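PDB 5DMP: DNA ligase D 3'-phosphoesterase domain-containing protein from Methanocella paludicola, which probably trims blocked 3' ends of DNA, removing terminal phosphate or ribonucleotide groups so that breaks can be joined by archaeal non-homologous end joining. Local coordinates for residues Tyr18-Glu23 / Tyr119-Thr124; Leu22-Val27 / Gly104-Phe109; Tyr6-His11 / Lys113-Ser118. All coordinates share one frame; numbering follows the deposited sequence.

Interaction 1: Tyr18-Glu23 / Tyr119-Thr124; sequences YDLRLE and YALIRT. With VN4 (oxido(dioxo)vanadium), chain J.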
ATOM      1  N   TYR A  18      -3.820   7.105   2.387  1.00 28.65           N
ATOM      2  CA  TYR A  18      -3.505   5.721   2.719  1.00 29.81           C
ATOM      3  C   TYR A  18      -1.989   5.650   2.630  1.00 35.22           C
ATOM      4  O   TYR A  18      -1.371   6.421   1.877  1.00 40.89           O
ATOM      5  CB  TYR A  18      -4.210   4.722   1.802  1.00 27.17           C
ATOM      6  CG  TYR A  18      -5.715   4.739   2.004  1.00 30.07           C
ATOM      7  CD1 TYR A  18      -6.499   5.837   1.556  1.00 29.32           C
ATOM      8  CD2 TYR A  18      -6.368   3.647   2.587  1.00 30.16           C
ATOM      9  CE1 TYR A  18      -7.884   5.837   1.759  1.00 31.52           C
ATOM     10  CE2 TYR A  18      -7.761   3.626   2.794  1.00 30.51           C
ATOM     11  CZ  TYR A  18      -8.504   4.734   2.371  1.00 32.44           C
ATOM     12  OH  TYR A  18      -9.888   4.723   2.568  1.00 30.59           O
ATOM     13  N   ASP A  19      -1.369   4.828   3.459  1.00 29.95           N
ATOM     14  CA  ASP A  19       0.074   4.603   3.333  1.00 28.99           C
ATOM     15  C   ASP A  19       0.230   3.164   2.981  1.00 26.44           C
ATOM     16  O   ASP A  19      -0.159   2.258   3.752  1.00 27.24           O
ATOM     17  CB  ASP A  19       0.766   4.872   4.660  1.00 32.71           C
ATOM     18  CG  ASP A  19       0.700   6.339   5.020  1.00 38.63           C
ATOM     19  OD1 ASP A  19       1.245   7.089   4.186  1.00 40.62           O
ATOM     20  OD2 ASP A  19       0.092   6.695   6.056  1.00 40.28           O
ATOM     21  N   LEU A  20       0.836   2.913   1.827  1.00 25.35           N
ATOM     22  CA  LEU A  20       1.132   1.553   1.425  1.00 25.39           C
ATOM     23  C   LEU A  20       2.588   1.197   1.797  1.00 24.91           C
ATOM     24  O   LEU A  20       3.487   2.002   1.535  1.00 25.69           O
ATOM     25  CB  LEU A  20       1.060   1.447  -0.134  1.00 23.60           C
ATOM     26  CG  LEU A  20       1.650   0.193  -0.740  1.00 23.90           C
ATOM     27  CD1 LEU A  20       0.732  -1.043  -0.400  1.00 22.97           C
ATOM     28  CD2 LEU A  20       1.661   0.414  -2.263  1.00 28.85           C
ATOM     29  N   ARG A  21       2.821  -0.010   2.337  1.00 23.67           N
ATOM     30  CA  ARG A  21       4.250  -0.345   2.658  1.00 24.25           C
ATOM     31  C   ARG A  21       4.544  -1.767   2.302  1.00 24.76           C
ATOM     32  O   ARG A  21       3.696  -2.684   2.416  1.00 24.00           O
ATOM     33  CB  ARG A  21       4.520  -0.131   4.210  1.00 23.73           C
ATOM     34  CG  ARG A  21       3.789   1.022   4.809  1.00 22.53           C
ATOM     35  CD  ARG A  21       4.289   1.211   6.325  1.00 23.84           C
ATOM     36  NE  ARG A  21       3.469   2.223   6.945  1.00 24.96           N
ATOM     37  CZ  ARG A  21       3.630   3.537   6.860  1.00 26.04           C
ATOM     38  NH1 ARG A  21       4.639   4.085   6.159  1.00 29.81           N
ATOM     39  NH2 ARG A  21       2.796   4.316   7.452  1.00 28.63           N
ATOM     40  N   LEU A  22       5.745  -1.991   1.806  1.00 22.22           N
ATOM     41  CA  LEU A  22       6.119  -3.324   1.465  1.00 22.66           C
ATOM     42  C   LEU A  22       7.505  -3.601   2.105  1.00 24.43           C
ATOM     43  O   LEU A  22       8.456  -2.795   1.914  1.00 26.39           O
ATOM     44  CB  LEU A  22       6.337  -3.471  -0.076  1.00 24.65           C
ATOM     45  CG  LEU A  22       5.066  -3.224  -0.927  1.00 23.35           C
ATOM     46  CD1 LEU A  22       5.507  -3.183  -2.399  1.00 29.25           C
ATOM     47  CD2 LEU A  22       4.063  -4.364  -0.671  1.00 23.31           C
ATOM     48  N   GLU A  23       7.626  -4.758   2.723  1.00 24.42           N
ATOM     49  CA  GLU A  23       8.932  -5.120   3.366  1.00 26.88           C
ATOM     50  C   GLU A  23       9.982  -5.483   2.345  1.00 29.05           C
ATOM     51  O   GLU A  23       9.776  -6.421   1.534  1.00 29.16           O
ATOM     52  CB  GLU A  23       8.684  -6.280   4.259  1.00 28.14           C
ATOM     53  CG  GLU A  23       9.989  -6.728   4.965  1.00 33.36           C
ATOM     54  CD  GLU A  23       9.808  -7.939   5.861  1.00 37.07           C
ATOM     55  OE1 GLU A  23       8.667  -8.415   6.116  1.00 35.37           O
ATOM     56  OE2 GLU A  23      10.849  -8.394   6.375  1.00 43.29           O
ATOM     57  N   TYR A 119      -0.753  -6.307  -8.382  1.00 25.42           N
ATOM     58  CA  TYR A 119      -0.687  -4.854  -8.381  1.00 24.92           C
ATOM     59  C   TYR A 119       0.717  -4.423  -8.829  1.00 23.22           C
ATOM     60  O   TYR A 119       1.702  -5.159  -8.632  1.00 25.72           O
ATOM     61  CB  TYR A 119      -0.956  -4.205  -6.979  1.00 27.13           C
ATOM     62  CG  TYR A 119      -2.427  -4.237  -6.630  1.00 25.48           C
ATOM     63  CD1 TYR A 119      -3.011  -5.398  -6.141  1.00 24.43           C
ATOM     64  CD2 TYR A 119      -3.202  -3.075  -6.813  1.00 29.39           C
ATOM     65  CE1 TYR A 119      -4.378  -5.440  -5.848  1.00 28.88           C
ATOM     66  CE2 TYR A 119      -4.563  -3.090  -6.520  1.00 30.98           C
ATOM     67  CZ  TYR A 119      -5.115  -4.265  -6.061  1.00 30.35           C
ATOM     68  OH  TYR A 119      -6.466  -4.299  -5.759  1.00 33.85           O
ATOM     69  N   ALA A 120       0.728  -3.284  -9.521  1.00 23.94           N
ATOM     70  CA  ALA A 120       2.009  -2.679 -10.022  1.00 27.42           C
ATOM     71  C   ALA A 120       2.256  -1.323  -9.338  1.00 25.02           C
ATOM     72  O   ALA A 120       1.328  -0.503  -9.097  1.00 29.01           O
ATOM     73  CB  ALA A 120       1.975  -2.492 -11.529  1.00 27.74           C
ATOM     74  N   LEU A 121       3.545  -1.036  -9.142  1.00 26.50           N
ATOM     75  CA  LEU A 121       4.014   0.277  -8.657  1.00 26.50           C
ATOM     76  C   LEU A 121       5.093   0.708  -9.677  1.00 26.74           C
ATOM     77  O   LEU A 121       6.070  -0.006  -9.817  1.00 29.95           O
ATOM     78  CB  LEU A 121       4.718   0.135  -7.288  1.00 28.86           C
ATOM     79  CG  LEU A 121       3.778   0.290  -6.115  1.00 33.34           C
ATOM     80  CD1 LEU A 121       4.556  -0.253  -4.889  1.00 33.64           C
ATOM     81  CD2 LEU A 121       3.363   1.754  -5.913  1.00 28.14           C
ATOM     82  N   ILE A 122       4.845   1.819 -10.374  1.00 28.65           N
ATOM     83  CA  ILE A 122       5.753   2.203 -11.502  1.00 30.64           C
ATOM     84  C   ILE A 122       6.323   3.574 -11.227  1.00 30.62           C
ATOM     85  O   ILE A 122       5.541   4.540 -11.093  1.00 32.67           O
ATOM     86  CB  ILE A 122       4.949   2.279 -12.855  1.00 31.50           C
ATOM     87  CG1 ILE A 122       4.326   0.888 -13.160  1.00 33.40           C
ATOM     88  CG2 ILE A 122       5.895   2.720 -14.038  1.00 34.41           C
ATOM     89  CD1 ILE A 122       5.364  -0.215 -13.299  1.00 33.97           C
ATOM     90  N   ARG A 123       7.678   3.709 -11.221  1.00 31.05           N
ATOM     91  CA  ARG A 123       8.239   5.022 -10.859  1.00 30.83           C
ATOM     92  C   ARG A 123       8.113   5.980 -12.058  1.00 40.25           C
ATOM     93  O   ARG A 123       8.225   5.542 -13.197  1.00 39.32           O
ATOM     94  CB  ARG A 123       9.689   4.919 -10.437  1.00 32.62           C
ATOM     95  CG  ARG A 123      10.196   6.285 -10.037  1.00 37.71           C
ATOM     96  CD  ARG A 123      11.523   6.129  -9.343  1.00 42.26           C
ATOM     97  NE  ARG A 123      12.439   5.484 -10.248  1.00 46.40           N
ATOM     98  CZ  ARG A 123      13.270   4.519  -9.868  1.00 48.64           C
ATOM     99  NH1 ARG A 123      13.248   4.064  -8.607  1.00 48.24           N
ATOM    100  NH2 ARG A 123      14.085   3.983 -10.766  1.00 48.49           N
ATOM    101  N   THR A 124       7.805   7.257 -11.803  1.00 50.37           N
ATOM    102  CA  THR A 124       7.761   8.255 -12.883  1.00 52.89           C
ATOM    103  C   THR A 124       8.916   9.295 -12.730  1.00 60.23           C
ATOM    104  O   THR A 124       9.459   9.458 -11.644  1.00 56.57           O
ATOM    105  CB  THR A 124       6.425   9.001 -12.948  1.00 51.20           C
ATOM    106  OG1 THR A 124       6.455  10.149 -12.091  1.00 43.50           O
ATOM    107  CG2 THR A 124       5.221   8.091 -12.586  1.00 42.12           C
TER
HETATM  108  V   VN4 J 209       3.423   7.496   9.065  1.00 64.29           V
HETATM  109  O1  VN4 J 209       4.908   7.650  10.271  1.00 56.12           O
HETATM  110  O2  VN4 J 209       1.873   6.991  10.102  1.00 46.00           O
HETATM  111  O3  VN4 J 209       3.618   7.817   7.205  1.00 58.94           O
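Leu121 meets Leu20 and Leu22 by apolar packing alone, with no hydrogen bond between the two strands. Its CD1 methyl reaches toward both partners tip to tip, lying 4.0 Å from Leu20 CD2 and likewise 4.0 Å from Leu22 CD1, so one methyl group serves two leucines two residues apart on strand 16-24. The chi1 of Leu121, -91°, lies about 30° beyond the staggered value, with CG on the side of the backbone N. Trp31 and Trp132 pack on the same leucine.

Asp19 and Arg21, between and beside the leucines, point the other way and line the vanadate pocket. The Arg21 guanidinium turns its edge to the ligand, with VN4 O3 in its plane and 3.6 Å from NH2. Asp19 CB sits over one face, nearer its margin than its centre, 3.5 Å from the plane of the Arg21 guanidinium. The attraction to the Asp19 carboxylate is long and purely electrostatic, since OD2 lies well out of the guanidinium plane; a bond from NH1 to Ser30 OG holds the group further. Here one strand of the antiparallel beta barrel gives leucines to the interior and pocket residues to the outside, consistent with the 3'-phosphoesterase fold.

Interaction 2: Leu22-Val27 / Gly104-Phe109; sequences LEMGGV and GKIEVF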
ATOM      1  N   LEU A  22       5.745  -1.991   1.806  1.00 22.22           N
ATOM      2  CA  LEU A  22       6.119  -3.324   1.465  1.00 22.66           C
ATOM      3  C   LEU A  22       7.505  -3.601   2.105  1.00 24.43           C
ATOM      4  O   LEU A  22       8.456  -2.795   1.914  1.00 26.39           O
ATOM      5  CB  LEU A  22       6.337  -3.471  -0.076  1.00 24.65           C
ATOM      6  CG  LEU A  22       5.066  -3.224  -0.927  1.00 23.35           C
ATOM      7  CD1 LEU A  22       5.507  -3.183  -2.399  1.00 29.25           C
ATOM      8  CD2 LEU A  22       4.063  -4.364  -0.671  1.00 23.31           C
ATOM      9  N   GLU A  23       7.626  -4.758   2.723  1.00 24.42           N
ATOM     10  CA  GLU A  23       8.932  -5.120   3.366  1.00 26.88           C
ATOM     11  C   GLU A  23       9.982  -5.483   2.345  1.00 29.05           C
ATOM     12  O   GLU A  23       9.776  -6.421   1.534  1.00 29.16           O
ATOM     13  CB  GLU A  23       8.684  -6.280   4.259  1.00 28.14           C
ATOM     14  CG  GLU A  23       9.989  -6.728   4.965  1.00 33.36           C
ATOM     15  CD  GLU A  23       9.808  -7.939   5.861  1.00 37.07           C
ATOM     16  OE1 GLU A  23       8.667  -8.415   6.116  1.00 35.37           O
ATOM     17  OE2 GLU A  23      10.849  -8.394   6.375  1.00 43.29           O
ATOM     18  N   MET A  24      11.112  -4.770   2.380  1.00 29.99           N
ATOM     19  CA  MET A  24      12.317  -5.235   1.674  1.00 33.44           C
ATOM     20  C   MET A  24      13.585  -4.657   2.304  1.00 40.93           C
ATOM     21  O   MET A  24      13.545  -3.568   2.929  1.00 38.16           O
ATOM     22  CB  MET A  24      12.267  -4.873   0.186  1.00 39.47           C
ATOM     23  CG  MET A  24      11.882  -3.447  -0.181  1.00 43.10           C
ATOM     24  SD  MET A  24      11.565  -3.136  -1.959  1.00 42.21           S
ATOM     25  CE  MET A  24       9.779  -3.072  -2.136  1.00 45.12           C
ATOM     26  N   GLY A  25      14.695  -5.395   2.174  1.00 42.50           N
ATOM     27  CA  GLY A  25      15.982  -4.934   2.731  1.00 46.41           C
ATOM     28  C   GLY A  25      15.907  -4.499   4.193  1.00 44.95           C
ATOM     29  O   GLY A  25      16.524  -3.495   4.597  1.00 46.61           O
ATOM     30  N   GLY A  26      15.110  -5.233   4.957  1.00 37.91           N
ATOM     31  CA  GLY A  26      14.947  -5.082   6.386  1.00 42.24           C
ATOM     32  C   GLY A  26      14.081  -3.931   6.857  1.00 40.68           C
ATOM     33  O   GLY A  26      14.070  -3.653   8.014  1.00 39.49           O
ATOM     34  N   VAL A  27      13.366  -3.233   5.981  1.00 35.93           N
ATOM     35  CA  VAL A  27      12.525  -2.101   6.441  1.00 30.48           C
ATOM     36  C   VAL A  27      11.186  -2.180   5.662  1.00 31.32           C
ATOM     37  O   VAL A  27      11.073  -3.015   4.791  1.00 32.84           O
ATOM     38  CB  VAL A  27      13.147  -0.723   6.148  1.00 35.20           C
ATOM     39  CG1 VAL A  27      14.462  -0.534   6.959  1.00 35.54           C
ATOM     40  CG2 VAL A  27      13.359  -0.486   4.663  1.00 33.01           C
ATOM     41  N   GLY A 104      12.412   0.912 -10.582  1.00 37.22           N
ATOM     42  CA  GLY A 104      11.157   1.704 -10.669  1.00 32.63           C
ATOM     43  C   GLY A 104       9.998   0.912 -11.296  1.00 32.56           C
ATOM     44  O   GLY A 104       9.063   1.510 -11.867  1.00 32.30           O
ATOM     45  N   LYS A 105      10.061  -0.426 -11.202  1.00 31.42           N
ATOM     46  CA  LYS A 105       8.975  -1.269 -11.707  1.00 31.41           C
ATOM     47  C   LYS A 105       8.741  -2.463 -10.791  1.00 28.07           C
ATOM     48  O   LYS A 105       9.480  -3.460 -10.805  1.00 28.89           O
ATOM     49  CB  LYS A 105       9.268  -1.735 -13.164  1.00 31.89           C
ATOM     50  CG  LYS A 105       8.210  -2.680 -13.745  1.00 33.10           C
ATOM     51  CD  LYS A 105       8.604  -2.906 -15.213  1.00 39.95           C
ATOM     52  CE  LYS A 105       7.764  -3.963 -15.872  1.00 45.68           C
ATOM     53  NZ  LYS A 105       8.274  -4.065 -17.272  1.00 53.60           N
ATOM     54  N   ILE A 106       7.703  -2.359  -9.958  1.00 30.56           N
ATOM     55  CA  ILE A 106       7.447  -3.417  -8.999  1.00 28.82           C
ATOM     56  C   ILE A 106       6.109  -4.058  -9.405  1.00 27.00           C
ATOM     57  O   ILE A 106       5.102  -3.334  -9.618  1.00 27.18           O
ATOM     58  CB  ILE A 106       7.286  -2.788  -7.568  1.00 29.53           C
ATOM     59  CG1 ILE A 106       8.640  -2.193  -7.062  1.00 30.80           C
ATOM     60  CG2 ILE A 106       6.706  -3.805  -6.567  1.00 27.49           C
ATOM     61  CD1 ILE A 106       8.489  -1.267  -5.826  1.00 29.39           C
ATOM     62  N   GLU A 107       6.122  -5.376  -9.543  1.00 25.98           N
ATOM     63  CA  GLU A 107       4.858  -6.146  -9.792  1.00 26.72           C
ATOM     64  C   GLU A 107       4.742  -7.229  -8.767  1.00 29.10           C
ATOM     65  O   GLU A 107       5.612  -8.120  -8.711  1.00 27.71           O
ATOM     66  CB  GLU A 107       4.882  -6.753 -11.211  1.00 29.29           C
ATOM     67  CG  GLU A 107       5.034  -5.610 -12.223  1.00 30.28           C
ATOM     68  CD  GLU A 107       5.241  -6.053 -13.678  1.00 40.44           C
ATOM     69  OE1 GLU A 107       5.768  -7.164 -13.909  1.00 44.78           O
ATOM     70  OE2 GLU A 107       4.821  -5.290 -14.599  1.00 38.06           O
ATOM     71  N   VAL A 108       3.672  -7.169  -7.938  1.00 26.01           N
ATOM     72  CA  VAL A 108       3.563  -8.089  -6.806  1.00 25.84           C
ATOM     73  C   VAL A 108       2.138  -8.662  -6.725  1.00 27.46           C
ATOM     74  O   VAL A 108       1.152  -8.029  -7.232  1.00 25.97           O
ATOM     75  CB  VAL A 108       3.860  -7.340  -5.477  1.00 25.93           C
ATOM     76  CG1 VAL A 108       5.406  -7.093  -5.372  1.00 27.67           C
ATOM     77  CG2 VAL A 108       3.055  -6.011  -5.309  1.00 25.93           C
ATOM     78  N   PHE A 109       2.029  -9.826  -6.106  1.00 24.78           N
ATOM     79  CA  PHE A 109       0.737 -10.378  -5.824  1.00 25.76           C
ATOM     80  C   PHE A 109       0.488 -10.077  -4.333  1.00 25.28           C
ATOM     81  O   PHE A 109       1.211 -10.605  -3.474  1.00 26.33           O
ATOM     82  CB  PHE A 109       0.734 -11.879  -6.032  1.00 26.72           C
ATOM     83  CG  PHE A 109      -0.672 -12.446  -5.992  1.00 26.79           C
ATOM     84  CD1 PHE A 109      -1.286 -12.710  -4.741  1.00 27.38           C
ATOM     85  CD2 PHE A 109      -1.407 -12.639  -7.191  1.00 28.34           C
ATOM     86  CE1 PHE A 109      -2.613 -13.190  -4.675  1.00 30.04           C
ATOM     87  CE2 PHE A 109      -2.705 -13.157  -7.133  1.00 28.28           C
ATOM     88  CZ  PHE A 109      -3.326 -13.380  -5.888  1.00 29.50           C
TER
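The strand bearing Leu22 and Met24 faces the strand bearing Ile106 across the barrel interior, with no backbone bond between them and 9.9 Å between the closest CA atoms, those of Leu22 and Val108. These are strands on facing walls of the antiparallel beta barrel, and side chains bridge the distance. Both segments include a tight change of direction. Residues 24 to 27 form a type I' beta turn closing a hairpin, in which Met24 N bonds to Val27 O at 3.0 Å and Val27 N bonds back to Met24 O at 3.1 Å; Gly25 and Gly26 supply the positive phi angles it needs. Gly104 ends helix 97-103 in a Schellman motif, after which the chain runs straight into strand 105-111.

Ile106 carries the contact by dividing its two branches between two partners. Its CG2 methyl turns to Leu22, approaching CD1 to 4.4 Å, while the longer CG1 arm, extended at chi2 166°, sends CD1 toward Met24. Helix 97-103 covers this end of the barrel, with Ile97 and Glu98 against Met24 and Tyr101 against Ile106. The contact is apolar throughout; beyond SD, the terminal methyl CE of Met24 stands 4.3 Å from Ile106 CD1.

Interaction 3: Tyr6-His11 / Lys113-Ser118; sequences YVIQKH and KKLKGS. With VN4 (oxido(dioxo)vanadium), chain J.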
ATOM      1  N   TYR A   6       3.159  -6.966   3.665  1.00 25.63           N
ATOM      2  CA  TYR A   6       2.434  -5.884   2.917  1.00 24.82           C
ATOM      3  C   TYR A   6       1.468  -5.312   3.961  1.00 24.38           C
ATOM      4  O   TYR A   6       0.818  -6.076   4.755  1.00 26.25           O
ATOM      5  CB  TYR A   6       1.691  -6.567   1.736  1.00 26.07           C
ATOM      6  CG  TYR A   6       0.330  -5.991   1.517  1.00 25.00           C
ATOM      7  CD1 TYR A   6       0.203  -4.671   1.003  1.00 24.97           C
ATOM      8  CD2 TYR A   6      -0.818  -6.722   1.817  1.00 27.76           C
ATOM      9  CE1 TYR A   6      -1.060  -4.077   0.829  1.00 27.47           C
ATOM     10  CE2 TYR A   6      -2.115  -6.143   1.656  1.00 27.15           C
ATOM     11  CZ  TYR A   6      -2.226  -4.835   1.149  1.00 28.15           C
ATOM     12  OH  TYR A   6      -3.494  -4.289   0.973  1.00 26.50           O
ATOM     13  N   VAL A   7       1.378  -3.988   4.026  1.00 24.25           N
ATOM     14  CA  VAL A   7       0.377  -3.349   4.896  1.00 23.80           C
ATOM     15  C   VAL A   7      -0.097  -2.054   4.232  1.00 24.39           C
ATOM     16  O   VAL A   7       0.671  -1.390   3.507  1.00 23.50           O
ATOM     17  CB  VAL A   7       1.017  -3.050   6.301  1.00 23.60           C
ATOM     18  CG1 VAL A   7       2.294  -2.187   6.172  1.00 22.94           C
ATOM     19  CG2 VAL A   7      -0.038  -2.442   7.278  1.00 24.58           C
ATOM     20  N   ILE A   8      -1.350  -1.691   4.478  1.00 23.69           N
ATOM     21  CA  ILE A   8      -1.829  -0.367   4.166  1.00 23.52           C
ATOM     22  C   ILE A   8      -2.409   0.183   5.460  1.00 24.96           C
ATOM     23  O   ILE A   8      -3.298  -0.461   6.109  1.00 26.80           O
ATOM     24  CB  ILE A   8      -2.979  -0.400   3.097  1.00 22.80           C
ATOM     25  CG1 ILE A   8      -2.351  -0.811   1.710  1.00 23.18           C
ATOM     26  CG2 ILE A   8      -3.637   1.009   3.061  1.00 24.11           C
ATOM     27  CD1 ILE A   8      -3.338  -0.974   0.505  1.00 27.21           C
ATOM     28  N   GLN A   9      -1.961   1.377   5.810  1.00 21.38           N
ATOM     29  CA  GLN A   9      -2.584   2.070   6.950  1.00 25.97           C
ATOM     30  C   GLN A   9      -3.427   3.201   6.386  1.00 30.33           C
ATOM     31  O   GLN A   9      -2.998   3.900   5.457  1.00 32.02           O
ATOM     32  CB  GLN A   9      -1.523   2.579   7.889  1.00 26.46           C
ATOM     33  CG  GLN A   9      -1.043   1.433   8.824  1.00 27.11           C
ATOM     34  CD  GLN A   9       0.382   1.549   9.275  1.00 27.66           C
ATOM     35  OE1 GLN A   9       1.315   1.814   8.496  1.00 30.50           O
ATOM     36  NE2 GLN A   9       0.597   1.261  10.578  1.00 29.70           N
ATOM     37  N   LYS A  10      -4.635   3.344   6.922  1.00 28.61           N
ATOM     38  CA  LYS A  10      -5.506   4.478   6.538  1.00 27.76           C
ATOM     39  C   LYS A  10      -5.198   5.558   7.565  1.00 30.36           C
ATOM     40  O   LYS A  10      -5.152   5.312   8.809  1.00 27.62           O
ATOM     41  CB  LYS A  10      -6.992   4.041   6.533  1.00 26.89           C
ATOM     42  CG  LYS A  10      -7.940   5.171   6.070  1.00 27.78           C
ATOM     43  CD  LYS A  10      -9.377   4.615   6.030  1.00 32.66           C
ATOM     44  CE  LYS A  10     -10.389   5.716   5.600  1.00 35.93           C
ATOM     45  NZ  LYS A  10     -11.749   5.092   5.667  1.00 39.82           N
ATOM     46  N   HIS A  11      -4.952   6.788   7.078  1.00 28.42           N
ATOM     47  CA  HIS A  11      -4.310   7.740   7.897  1.00 32.42           C
ATOM     48  C   HIS A  11      -5.072   9.045   7.804  1.00 35.25           C
ATOM     49  O   HIS A  11      -5.127   9.698   6.745  1.00 38.88           O
ATOM     50  CB  HIS A  11      -2.873   7.912   7.443  1.00 35.47           C
ATOM     51  CG  HIS A  11      -2.019   8.595   8.457  1.00 37.89           C
ATOM     52  ND1 HIS A  11      -0.650   8.461   8.484  1.00 47.77           N
ATOM     53  CD2 HIS A  11      -2.344   9.412   9.482  1.00 43.86           C
ATOM     54  CE1 HIS A  11      -0.171   9.152   9.506  1.00 48.59           C
ATOM     55  NE2 HIS A  11      -1.179   9.751  10.115  1.00 44.42           N
ATOM     56  N   LYS A 113      -6.276  -9.107   3.347  1.00 31.62           N
ATOM     57  CA  LYS A 113      -7.667  -9.414   3.636  1.00 32.67           C
ATOM     58  C   LYS A 113      -8.569  -8.592   2.733  1.00 35.13           C
ATOM     59  O   LYS A 113      -9.683  -9.041   2.409  1.00 39.21           O
ATOM     60  CB  LYS A 113      -8.027  -9.136   5.101  1.00 37.89           C
ATOM     61  CG  LYS A 113      -7.082  -9.821   6.093  1.00 43.86           C
ATOM     62  CD  LYS A 113      -7.298 -11.331   6.176  1.00 58.63           C
ATOM     63  CE  LYS A 113      -7.994 -11.710   7.482  1.00 67.93           C
ATOM     64  NZ  LYS A 113      -8.695 -13.005   7.289  1.00 73.17           N
ATOM     65  N   LYS A 114      -8.125  -7.408   2.318  1.00 28.77           N
ATOM     66  CA  LYS A 114      -8.963  -6.577   1.468  1.00 28.23           C
ATOM     67  C   LYS A 114      -8.504  -6.602   0.013  1.00 35.25           C
ATOM     68  O   LYS A 114      -9.339  -6.625  -0.929  1.00 35.49           O
ATOM     69  CB  LYS A 114      -9.101  -5.145   1.964  1.00 29.56           C
ATOM     70  CG  LYS A 114      -9.759  -5.063   3.393  1.00 29.31           C
ATOM     71  CD  LYS A 114      -9.828  -3.625   3.847  1.00 29.95           C
ATOM     72  CE  LYS A 114     -10.379  -3.525   5.303  1.00 26.18           C
ATOM     73  NZ  LYS A 114     -10.240  -2.125   5.793  1.00 27.11           N
ATOM     74  N   LEU A 115      -7.195  -6.535  -0.182  1.00 28.43           N
ATOM     75  CA  LEU A 115      -6.578  -6.624  -1.515  1.00 27.46           C
ATOM     76  C   LEU A 115      -5.956  -7.974  -1.695  1.00 30.20           C
ATOM     77  O   LEU A 115      -5.187  -8.451  -0.834  1.00 29.89           O
ATOM     78  CB  LEU A 115      -5.489  -5.534  -1.664  1.00 28.91           C
ATOM     79  CG  LEU A 115      -5.789  -4.052  -1.548  1.00 31.05           C
ATOM     80  CD1 LEU A 115      -4.581  -3.304  -2.102  1.00 28.73           C
ATOM     81  CD2 LEU A 115      -7.071  -3.751  -2.385  1.00 33.37           C
ATOM     82  N   LYS A 116      -6.307  -8.657  -2.782  1.00 28.72           N
ATOM     83  CA  LYS A 116      -5.736  -9.986  -3.032  1.00 31.49           C
ATOM     84  C   LYS A 116      -5.589 -10.111  -4.475  1.00 36.69           C
ATOM     85  O   LYS A 116      -6.553 -10.464  -5.169  1.00 40.61           O
ATOM     86  CB  LYS A 116      -6.672 -11.171  -2.685  1.00 39.84           C
ATOM     87  CG  LYS A 116      -7.469 -11.163  -1.420  1.00 50.92           C
ATOM     88  CD  LYS A 116      -8.004 -12.600  -1.208  1.00 58.40           C
ATOM     89  CE  LYS A 116      -9.038 -12.653  -0.081  1.00 64.92           C
ATOM     90  NZ  LYS A 116      -8.393 -12.638   1.267  1.00 59.39           N
ATOM     91  N   GLY A 117      -4.404  -9.895  -4.968  1.00 27.27           N
ATOM     92  CA  GLY A 117      -4.215 -10.061  -6.421  1.00 26.51           C
ATOM     93  C   GLY A 117      -3.053  -9.214  -6.887  1.00 27.03           C
ATOM     94  O   GLY A 117      -2.299  -8.669  -6.052  1.00 26.11           O
ATOM     95  N   SER A 118      -2.858  -9.172  -8.201  1.00 24.27           N
ATOM     96  CA  SER A 118      -1.675  -8.548  -8.777  1.00 25.39           C
ATOM     97  C   SER A 118      -1.788  -7.029  -8.878  1.00 29.54           C
ATOM     98  O   SER A 118      -2.803  -6.520  -9.373  1.00 27.31           O
ATOM     99  CB  SER A 118      -1.394  -9.214 -10.133  1.00 28.86           C
ATOM    100  OG  SER A 118      -2.551  -9.047 -10.933  1.00 27.52           O
TER
HETATM  101  V   VN4 J 209       3.423   7.496   9.065  1.00 64.29           V
HETATM  102  O1  VN4 J 209       4.908   7.650  10.271  1.00 56.12           O
HETATM  103  O2  VN4 J 209       1.873   6.991  10.102  1.00 46.00           O
HETATM  104  O3  VN4 J 209       3.618   7.817   7.205  1.00 58.94           O
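Asp78 OD2 is held by two groups of this contact at once, the hydroxyl of Tyr6 and the backbone N of Leu115, while Asp78 OD1 takes the backbone N of Lys113. One carboxylate from strand 72-84 thus fastens the loop between strands 105-111 and 118-123 to strand 5-12 of the beta barrel.

Between the strand and the loop, Leu115 supplies the apolar side of the contact. It points at the strand and crosses Tyr6 at about a right angle, setting the phenol oxygen beside its branch point, with Tyr6 OH 3.4 Å from Leu115 CG. Leu115 CB is 3.5 Å from Tyr6 OH, so the oxygen rests against the root of the side chain as well as its branch. The CD1 methyl of Leu115 lies obliquely to the Tyr6 ring and also meets Ile8, whose CD1 is 3.7 Å away and whose side chain again runs across that of the leucine. One methyl thus joins two residues that stand two positions apart on strand 5-12. The Tyr6 chi1 of 140° is about 40° from a staggered value.

Farther along strand 5-12, His11 turns to the vanadate pocket, where His53 NE2 and Tyr57 OH hydrogen-bond the ligand. The His11 imidazole swings out with CG anti to the backbone N (chi1 -164°), and ND1 bonds to Asp19 OD2. An alanine here would remove the ring, which is likely to leave Asp19 OD2 without this partner and open a gap beside the ligand. The ring approaches the vanadate obliquely, with His11 CE1 3.0 Å from VN4 O2.

In the fold
All three contacts span the interior of one beta barrel. Interactions 1 and 2 have centres about 8 Å apart, share Leu22 and Glu23, and draw their second segments from neighbouring strands, joined where Arg123 N meets Gly104 O at 2.7 Å. Interactions 1 and 3 lie about 10 Å apart, centre to centre, and their first segments are paired strands: Asp19 N reaches Gln9 O at 2.7 Å. On the inner side Leu20 CD1 packs on Tyr6 CE1 at 3.7 Å; on the outer, Gln9 OE1 holds Arg21 NE at 2.7 Å, consistent with fixing the orientation of a pocket residue. Interactions 2 and 3, centres about 14 Å apart, meet where Leu22 CD2 packs on Tyr6 CB at 4.0 Å. Interaction 2 contributes no residue to the vanadate pocket.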